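Long-range contacts in DynF (Micromonospora chersina, PDB 6UBL), which is of unknown function in the dynemicin biosynthesis pathway, but holds palmitic acid inside a beta barrel and so may bind a long-chain product or intermediate: residues V58-S69 / V81-G92; E93-T101 / I138-L146. All blocks are in the same frame, centred on the assembly; numbering follows the deposited sequence.

Contact 1: residues V58-S69 / V81-G92; sequences VAFDGWVRVVRS and VYTNLIEMKMVG. With PLM (palmitic acid), chain C.
Two neighbouring antiparallel strands of the beta barrel, 58-68 and 81-92, meet here and offer one face to palmitic acid. Backbone hydrogen bonds tie the hydrogen-bonded pairs Asp61-Val91, Trp63-Lys89 and Val67-Asn84. Between the last two the ladder is broken by a classic beta bulge, in which Ile86 and Glu87 both face Arg65: Arg65 N donates to Glu87 O, while Ile86 N donates to Arg65 O at 2.9 Å. The bulge shifts the register by one residue, yet Val64, Val66, Leu85 and Met88 still share the ligand's face. Leu85 CD1 touches both valines, 3.7 Å from Val64 CB and 3.8 Å from Val66 CG2. Beyond them the thioether of Met88 meets the fatty chain in one of its two conformers, so this contact is tentative. At the carboxylate end, Arg68 CD comes within 3.4 Å of PLM O2, while the guanidinium of Arg68 is salt-bridged to Asp38.

The other face carries Trp63, Arg65, Glu87 and Lys89. With CG between the backbone N and the carbonyl carbon (chi1 50°), the Trp63 indole folds over strand 81-92; Lys89 CB sits over one ring face, 3.6 Å from Trp63 CZ2, and Glu87 CG meets the ring edge. The Glu87 carboxylate stands almost perpendicular to the indole and forms a salt bridge with Arg65, whose NE and NH2 are bonded to Asn39 and Asn20. Three polar partners therefore fix the rotation of this guanidinium, while Ile86 CD1 lies over one of its faces. Arg65 NH1 reaches Glu87 OE1 at 2.9 Å, approaching nearly along the C-O axis but with the oxygen 21° out of the guanidinium plane.

Contact 2: residues E93-T101 / I138-L146; sequences ECEELGKIT and IFDMPKLGL
Gly98 and Lys143 bring the connection leading into strand 100-104 against a 3-10 turn, 142-144, at one end of the beta barrel. The hollow is at Gly98: its lack of a side chain lets the lysine chain lie close over the backbone, with Lys143 CB 3.9 Å from Gly98 CA and Lys143 CD 3.7 Å from Gly98 N. The lysine runs extended, CG anti to the backbone N (chi1 -177°), until its last bend brings the ammonium to the turn at 95-97. There Lys143 NZ donates to Glu96 O at 2.9 Å, from well above the carbonyl plane.

Alongside, Leu144 CD1 meets Leu97 CD2 at 4.0 Å, and Pro142 CD bears on Lys99 O at 3.3 Å. A water fills the notch between the two backbones: it donates to Leu97 O and Lys99 O and accepts from Lys143 N, satisfying three backbone groups that make no direct bond to each other.

Further along, Ile100 and Met141 lie side by side and point the same way, and both touch Phe48 of strand 37-50. The methionine is extended beyond CG, which carries its methyl along the isoleucine branch to 3.9 Å between Met141 CE and Ile100 CD1. Thr101 and Asp140 form an antiparallel hydrogen-bonded pair whose side chains share the face away from Ile100 and Met141. After the 3-10 turn the chain folds back, and Gly145 and Leu146 both face Met141 in a G1 beta bulge. Of the two Thr101-Asp140 bonds the straighter is Asp140 N to Thr101 O, 2.8 Å with 172° at the hydrogen.

Overall arrangement
Strand 81-92 ends contact 1 and runs straight into the connection 93-101 of contact 2, so the two follow one another along the chain, their centres 19 Å apart. They also touch: Gly92 O lies 2.8 Å from Ile100 N, a probable hydrogen bond between the neighbouring strands 81-92 and 100-104, and Phe60 CE2 packs 3.6 Å from Ile100 O. Palmitic acid reaches both contacts. Contact 1, its centre about 5 Å from the chain's centre, lines the ligand from its carboxylate along the chain. Contact 2, its centre about 20 Å from that point, comes near through Phe139, whose side chain and the ligand are about 4 Å apart at their nearest atoms.

Contact 1: residues V58-S69 / V81-G92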
# COMPACT_ATOMS: atom_id res chain seq x y z
N VAL A 58 -3.62 -18.66 10.11
CA VAL A 58 -4.76 -19.35 9.53
C VAL A 58 -4.47 -19.68 8.08
O VAL A 58 -4.01 -18.82 7.32
CB VAL A 58 -6.06 -18.53 9.63
CG1 VAL A 58 -7.24 -19.32 9.08
CG2 VAL A 58 -6.31 -18.10 11.06
N ALA A 59 -4.75 -20.93 7.69
CA ALA A 59 -4.60 -21.37 6.32
C ALA A 59 -5.92 -21.23 5.58
O ALA A 59 -6.98 -21.58 6.11
CB ALA A 59 -4.17 -22.84 6.30
N PHE A 60 -5.85 -20.73 4.35
CA PHE A 60 -7.02 -20.49 3.53
C PHE A 60 -6.89 -21.20 2.19
O PHE A 60 -5.79 -21.40 1.67
CB PHE A 60 -7.17 -18.99 3.22
CG PHE A 60 -7.50 -18.15 4.41
CD1 PHE A 60 -6.52 -17.78 5.31
CD2 PHE A 60 -8.80 -17.71 4.60
CE1 PHE A 60 -6.84 -16.99 6.40
CE2 PHE A 60 -9.12 -16.92 5.69
CZ PHE A 60 -8.14 -16.56 6.59
N ASP A 61 -8.04 -21.57 1.63
CA ASP A 61 -8.12 -22.16 0.30
C ASP A 61 -9.32 -21.53 -0.40
O ASP A 61 -10.31 -21.17 0.24
CB ASP A 61 -8.26 -23.68 0.38
CG ASP A 61 -8.22 -24.35 -0.98
OD1 ASP A 61 -7.27 -24.08 -1.74
OD2 ASP A 61 -9.12 -25.17 -1.27
N GLY A 62 -9.21 -21.38 -1.71
CA GLY A 62 -10.32 -20.82 -2.44
C GLY A 62 -9.99 -20.49 -3.88
O GLY A 62 -9.24 -21.23 -4.53
N TRP A 63 -10.55 -19.40 -4.39
CA TRP A 63 -10.40 -19.08 -5.79
C TRP A 63 -10.44 -17.57 -6.00
O TRP A 63 -10.91 -16.81 -5.14
CB TRP A 63 -11.48 -19.77 -6.63
CG TRP A 63 -12.88 -19.59 -6.12
CD1 TRP A 63 -13.58 -20.47 -5.35
CD2 TRP A 63 -13.75 -18.48 -6.37
NE1 TRP A 63 -14.84 -19.97 -5.10
CE2 TRP A 63 -14.97 -18.75 -5.70
CE3 TRP A 63 -13.62 -17.29 -7.08
CZ2 TRP A 63 -16.05 -17.87 -5.73
CZ3 TRP A 63 -14.70 -16.41 -7.10
CH2 TRP A 63 -15.89 -16.70 -6.44
N VAL A 64 -9.91 -17.16 -7.14
CA VAL A 64 -9.97 -15.78 -7.60
C VAL A 64 -10.38 -15.78 -9.06
O VAL A 64 -10.14 -16.74 -9.80
CB VAL A 64 -8.64 -15.03 -7.43
CG1 VAL A 64 -8.30 -14.85 -5.96
CG2 VAL A 64 -7.52 -15.77 -8.15
N ARG A 65 -11.02 -14.69 -9.48
CA ARG A 65 -11.34 -14.42 -10.87
C ARG A 65 -10.64 -13.10 -11.22
O ARG A 65 -10.90 -12.07 -10.58
CB ARG A 65 -12.84 -14.36 -11.07
CG ARG A 65 -13.52 -15.71 -10.74
CD ARG A 65 -15.01 -15.72 -11.01
NE ARG A 65 -15.26 -15.43 -12.42
CZ ARG A 65 -15.96 -14.39 -12.84
NH1 ARG A 65 -16.53 -13.56 -11.97
NH2 ARG A 65 -16.10 -14.18 -14.14
N VAL A 66 -9.75 -13.15 -12.21
CA VAL A 66 -8.88 -12.02 -12.55
C VAL A 66 -9.04 -11.74 -14.04
O VAL A 66 -8.75 -12.61 -14.87
CB VAL A 66 -7.41 -12.31 -12.22
CG1 VAL A 66 -6.52 -11.16 -12.67
CG2 VAL A 66 -7.23 -12.60 -10.72
N VAL A 67 -9.51 -10.54 -14.38
CA VAL A 67 -9.59 -10.14 -15.78
C VAL A 67 -8.26 -9.54 -16.21
O VAL A 67 -7.62 -8.78 -15.46
CB VAL A 67 -10.75 -9.16 -16.03
CG1 VAL A 67 -10.57 -7.88 -15.25
CG2 VAL A 67 -10.86 -8.86 -17.53
N ARG A 68 -7.84 -9.88 -17.42
CA ARG A 68 -6.63 -9.36 -18.03
C ARG A 68 -7.00 -8.45 -19.20
O ARG A 68 -7.90 -8.76 -19.99
CB ARG A 68 -5.74 -10.48 -18.57
CG ARG A 68 -5.01 -11.29 -17.52
CD ARG A 68 -4.22 -12.46 -18.12
NE ARG A 68 -5.05 -13.61 -18.44
CZ ARG A 68 -5.59 -13.86 -19.63
NH1 ARG A 68 -5.38 -13.05 -20.66
NH2 ARG A 68 -6.34 -14.94 -19.80
N SER A 69 -6.29 -7.33 -19.31
CA SER A 69 -6.39 -6.50 -20.49
C SER A 69 -5.75 -7.25 -21.65
O SER A 69 -5.03 -8.22 -21.45
CB SER A 69 -5.61 -5.20 -20.27
OG SER A 69 -4.20 -5.44 -20.24
N VAL A 81 0.56 -6.51 -19.22
CA VAL A 81 -0.83 -6.87 -19.03
C VAL A 81 -1.32 -6.20 -17.76
O VAL A 81 -0.66 -6.29 -16.71
CB VAL A 81 -1.01 -8.40 -18.95
CG1 VAL A 81 -2.44 -8.76 -18.56
CG2 VAL A 81 -0.65 -9.05 -20.29
N TYR A 82 -2.48 -5.55 -17.85
CA TYR A 82 -3.15 -4.93 -16.71
C TYR A 82 -4.26 -5.86 -16.24
O TYR A 82 -4.92 -6.51 -17.04
CB TYR A 82 -3.70 -3.57 -17.12
CG TYR A 82 -2.56 -2.62 -17.38
CD1 TYR A 82 -2.01 -1.88 -16.35
CD2 TYR A 82 -1.99 -2.52 -18.64
CE1 TYR A 82 -0.94 -1.04 -16.57
CE2 TYR A 82 -0.92 -1.69 -18.88
CZ TYR A 82 -0.40 -0.94 -17.83
OH TYR A 82 0.67 -0.10 -18.04
N THR A 83 -4.44 -5.94 -14.93
CA THR A 83 -5.35 -6.91 -14.34
C THR A 83 -6.29 -6.22 -13.37
O THR A 83 -5.96 -5.19 -12.80
CB THR A 83 -4.57 -8.00 -13.58
OG1 THR A 83 -3.82 -7.38 -12.53
CG2 THR A 83 -3.61 -8.74 -14.50
N ASN A 84 -7.48 -6.78 -13.21
CA ASN A 84 -8.35 -6.44 -12.10
C ASN A 84 -8.76 -7.75 -11.43
O ASN A 84 -9.12 -8.71 -12.12
CB ASN A 84 -9.66 -5.75 -12.50
CG ASN A 84 -9.51 -4.31 -12.99
OD1 ASN A 84 -10.49 -3.73 -13.47
ND2 ASN A 84 -8.33 -3.72 -12.85
N LEU A 85 -8.77 -7.77 -10.10
CA LEU A 85 -9.33 -8.88 -9.34
C LEU A 85 -10.81 -8.58 -9.17
O LEU A 85 -11.17 -7.62 -8.48
CB LEU A 85 -8.61 -9.00 -8.00
CG LEU A 85 -9.09 -10.02 -6.99
CD1 LEU A 85 -9.08 -11.41 -7.59
CD2 LEU A 85 -8.22 -9.97 -5.74
N ILE A 86 -11.67 -9.37 -9.81
CA ILE A 86 -13.09 -9.04 -9.89
C ILE A 86 -13.98 -9.86 -8.96
O ILE A 86 -15.14 -9.47 -8.72
CB ILE A 86 -13.65 -9.07 -11.33
CG1 ILE A 86 -13.63 -10.49 -11.91
CG2 ILE A 86 -12.87 -8.13 -12.23
CD1 ILE A 86 -14.28 -10.58 -13.29
N GLU A 87 -13.49 -10.99 -8.45
CA GLU A 87 -14.27 -11.78 -7.52
C GLU A 87 -13.31 -12.72 -6.81
O GLU A 87 -12.31 -13.15 -7.40
CB GLU A 87 -15.35 -12.62 -8.24
CG GLU A 87 -16.45 -13.13 -7.32
CD GLU A 87 -17.56 -13.85 -8.05
OE1 GLU A 87 -17.40 -14.13 -9.25
OE2 GLU A 87 -18.61 -14.12 -7.43
N MET A 88 -13.59 -12.99 -5.54
CA MET A 88 -12.76 -13.88 -4.73
C MET A 88 -13.64 -14.60 -3.73
O MET A 88 -14.70 -14.11 -3.33
CB MET A 88 -11.69 -13.09 -3.97
CG MET A 88 -10.75 -13.92 -3.11
SD MET A 88 -9.41 -12.87 -2.51
CE MET A 88 -10.28 -11.70 -1.47
N LYS A 89 -13.19 -15.79 -3.33
CA LYS A 89 -13.70 -16.43 -2.12
C LYS A 89 -12.58 -17.32 -1.59
O LYS A 89 -12.17 -18.27 -2.26
CB LYS A 89 -14.96 -17.27 -2.38
CG LYS A 89 -15.55 -17.85 -1.09
CD LYS A 89 -16.90 -18.53 -1.28
CE LYS A 89 -17.59 -18.80 0.06
NZ LYS A 89 -18.98 -19.33 -0.08
N MET A 90 -12.07 -17.00 -0.40
CA MET A 90 -11.15 -17.88 0.29
C MET A 90 -11.68 -18.15 1.69
O MET A 90 -12.22 -17.25 2.34
CB MET A 90 -9.76 -17.28 0.38
CG MET A 90 -9.14 -17.03 -0.97
SD MET A 90 -7.48 -16.39 -0.87
CE MET A 90 -6.59 -17.90 -0.52
N VAL A 91 -11.52 -19.38 2.15
CA VAL A 91 -12.05 -19.80 3.44
C VAL A 91 -10.94 -20.45 4.26
O VAL A 91 -10.16 -21.25 3.74
CB VAL A 91 -13.24 -20.77 3.27
CG1 VAL A 91 -13.75 -21.23 4.64
CG2 VAL A 91 -14.36 -20.11 2.48
N GLY A 92 -10.90 -20.12 5.55
CA GLY A 92 -9.99 -20.77 6.47
C GLY A 92 -10.65 -20.87 7.82
O GLY A 92 -11.67 -20.22 8.10
C1 PLM C . -3.46 -13.44 -14.17
O1 PLM C . -4.68 -13.88 -14.02
O2 PLM C . -2.82 -13.57 -15.18
C2 PLM C . -2.92 -12.75 -12.96
C3 PLM C . -3.07 -13.50 -11.66
C4 PLM C . -2.43 -12.70 -10.57
C5 PLM C . -3.05 -12.86 -9.23
C6 PLM C . -2.42 -11.95 -8.21
C7 PLM C . -2.20 -12.67 -6.90
C8 PLM C . -3.43 -13.41 -6.44
C9 PLM C . -4.61 -12.51 -6.15
CA PLM C . -4.67 -12.12 -4.70
CB PLM C . -5.22 -13.24 -3.84
CC PLM C . -6.12 -12.72 -2.76
CD PLM C . -5.55 -12.79 -1.37
CE PLM C . -6.13 -11.71 -0.50
CF PLM C . -6.05 -11.95 0.98
CG PLM C . -6.66 -10.85 1.76

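Contact 2: residues E93-T101 / I138-L146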
# COMPACT_ATOMS: atom_id res chain seq x y z
N GLU A 93 -10.05 -21.67 8.69
CA GLU A 93 -10.68 -21.96 9.97
C GLU A 93 -9.64 -22.04 11.07
O GLU A 93 -8.48 -22.38 10.84
CB GLU A 93 -11.47 -23.27 9.93
CG GLU A 93 -12.72 -23.27 10.78
CD GLU A 93 -13.82 -24.09 10.15
OE1 GLU A 93 -13.87 -24.16 8.90
OE2 GLU A 93 -14.64 -24.67 10.89
N CYS A 94 -10.09 -21.71 12.27
CA CYS A 94 -9.21 -21.46 13.40
C CYS A 94 -10.07 -21.54 14.65
O CYS A 94 -11.19 -21.02 14.68
CB CYS A 94 -8.61 -20.07 13.17
SG CYS A 94 -7.83 -19.29 14.54
N GLU A 95 -9.55 -22.22 15.68
CA GLU A 95 -10.34 -22.41 16.89
C GLU A 95 -10.71 -21.07 17.50
O GLU A 95 -11.87 -20.83 17.85
CB GLU A 95 -9.53 -23.25 17.89
CG GLU A 95 -10.16 -23.39 19.27
CD GLU A 95 -11.52 -24.07 19.25
OE1 GLU A 95 -12.15 -24.17 20.32
OE2 GLU A 95 -11.94 -24.52 18.16
N GLU A 96 -9.74 -20.16 17.61
CA GLU A 96 -9.96 -18.91 18.32
C GLU A 96 -10.78 -17.92 17.51
O GLU A 96 -11.64 -17.22 18.06
CB GLU A 96 -8.61 -18.30 18.71
CG GLU A 96 -7.77 -19.17 19.64
CD GLU A 96 -6.78 -20.07 18.93
OE1 GLU A 96 -6.95 -20.33 17.72
OE2 GLU A 96 -5.84 -20.55 19.59
N LEU A 97 -10.52 -17.82 16.21
CA LEU A 97 -11.18 -16.82 15.37
C LEU A 97 -12.38 -17.36 14.61
O LEU A 97 -13.10 -16.58 13.99
CB LEU A 97 -10.17 -16.24 14.38
CG LEU A 97 -8.90 -15.65 15.00
CD1 LEU A 97 -8.03 -15.10 13.88
CD2 LEU A 97 -9.22 -14.59 16.03
N GLY A 98 -12.60 -18.68 14.63
CA GLY A 98 -13.68 -19.27 13.88
C GLY A 98 -13.36 -19.38 12.40
O GLY A 98 -12.21 -19.24 11.96
N LYS A 99 -14.40 -19.62 11.62
CA LYS A 99 -14.28 -19.70 10.16
C LYS A 99 -14.23 -18.30 9.58
O LYS A 99 -15.13 -17.48 9.82
CB LYS A 99 -15.48 -20.47 9.59
CG LYS A 99 -15.45 -20.70 8.09
CD LYS A 99 -16.64 -21.55 7.66
CE LYS A 99 -16.24 -22.55 6.57
NZ LYS A 99 -16.81 -23.91 6.78
N ILE A 100 -13.19 -18.02 8.80
CA ILE A 100 -12.96 -16.71 8.21
C ILE A 100 -13.16 -16.84 6.70
O ILE A 100 -12.57 -17.73 6.06
CB ILE A 100 -11.54 -16.20 8.52
CG1 ILE A 100 -11.30 -16.19 10.04
CG2 ILE A 100 -11.32 -14.81 7.93
CD1 ILE A 100 -9.85 -15.95 10.44
N THR A 101 -13.99 -15.96 6.14
CA THR A 101 -14.25 -15.93 4.71
C THR A 101 -13.80 -14.60 4.16
O THR A 101 -14.20 -13.54 4.67
CB THR A 101 -15.75 -16.16 4.42
OG1 THR A 101 -16.16 -17.41 4.96
CG2 THR A 101 -16.01 -16.14 2.92
N ILE A 138 -12.63 -7.97 2.33
CA ILE A 138 -13.50 -8.08 3.49
C ILE A 138 -13.18 -9.41 4.16
O ILE A 138 -13.19 -10.45 3.50
CB ILE A 138 -14.99 -8.09 3.08
CG1 ILE A 138 -15.33 -6.83 2.27
CG2 ILE A 138 -15.88 -8.21 4.32
CD1 ILE A 138 -15.28 -5.58 3.09
N PHE A 139 -12.99 -9.38 5.48
CA PHE A 139 -12.71 -10.58 6.27
C PHE A 139 -13.93 -10.81 7.16
O PHE A 139 -14.13 -10.09 8.14
CB PHE A 139 -11.45 -10.39 7.14
CG PHE A 139 -10.19 -10.15 6.36
CD1 PHE A 139 -9.91 -8.88 5.86
CD2 PHE A 139 -9.26 -11.16 6.16
CE1 PHE A 139 -8.75 -8.64 5.15
CE2 PHE A 139 -8.09 -10.92 5.45
CZ PHE A 139 -7.84 -9.66 4.95
N ASP A 140 -14.75 -11.81 6.82
CA ASP A 140 -15.95 -12.13 7.59
C ASP A 140 -15.57 -13.11 8.69
O ASP A 140 -15.11 -14.22 8.41
CB ASP A 140 -16.99 -12.74 6.65
CG ASP A 140 -18.39 -12.80 7.25
OD1 ASP A 140 -18.59 -12.34 8.40
OD2 ASP A 140 -19.29 -13.32 6.56
N MET A 141 -15.77 -12.70 9.94
CA MET A 141 -15.40 -13.49 11.12
C MET A 141 -16.65 -13.63 11.99
O MET A 141 -16.77 -13.01 13.05
CB MET A 141 -14.25 -12.83 11.88
CG MET A 141 -12.98 -12.60 11.06
SD MET A 141 -11.54 -12.16 12.07
CE MET A 141 -10.22 -12.07 10.86
N PRO A 142 -17.61 -14.46 11.55
CA PRO A 142 -18.86 -14.61 12.30
C PRO A 142 -18.69 -15.01 13.76
O PRO A 142 -19.50 -14.59 14.60
CB PRO A 142 -19.63 -15.67 11.50
CG PRO A 142 -18.57 -16.36 10.64
CD PRO A 142 -17.59 -15.27 10.32
N LYS A 143 -17.69 -15.82 14.10
CA LYS A 143 -17.55 -16.22 15.50
C LYS A 143 -17.34 -15.00 16.39
O LYS A 143 -17.83 -14.97 17.53
CB LYS A 143 -16.43 -17.25 15.68
CG LYS A 143 -16.33 -17.72 17.12
CD LYS A 143 -15.16 -18.66 17.34
CE LYS A 143 -15.04 -19.06 18.80
NZ LYS A 143 -13.90 -18.36 19.46
N LEU A 144 -16.63 -14.00 15.89
CA LEU A 144 -16.40 -12.77 16.64
C LEU A 144 -17.49 -11.73 16.41
O LEU A 144 -17.41 -10.63 16.98
CB LEU A 144 -15.05 -12.18 16.23
CG LEU A 144 -13.88 -13.16 16.24
CD1 LEU A 144 -12.60 -12.36 16.00
CD2 LEU A 144 -13.79 -13.91 17.55
N GLY A 145 -18.50 -12.04 15.61
CA GLY A 145 -19.54 -11.09 15.29
C GLY A 145 -19.06 -9.88 14.52
O GLY A 145 -19.68 -8.82 14.59
N LEU A 146 -17.99 -10.04 13.75
CA LEU A 146 -17.32 -8.93 13.09
C LEU A 146 -17.08 -9.24 11.62
O LEU A 146 -16.87 -10.39 11.23
CB LEU A 146 -15.93 -8.73 13.69
CG LEU A 146 -15.68 -8.11 15.05
CD1 LEU A 146 -14.25 -8.40 15.48
CD2 LEU A 146 -15.90 -6.62 14.93
O HOH W 1 -15.35 -16.43 12.53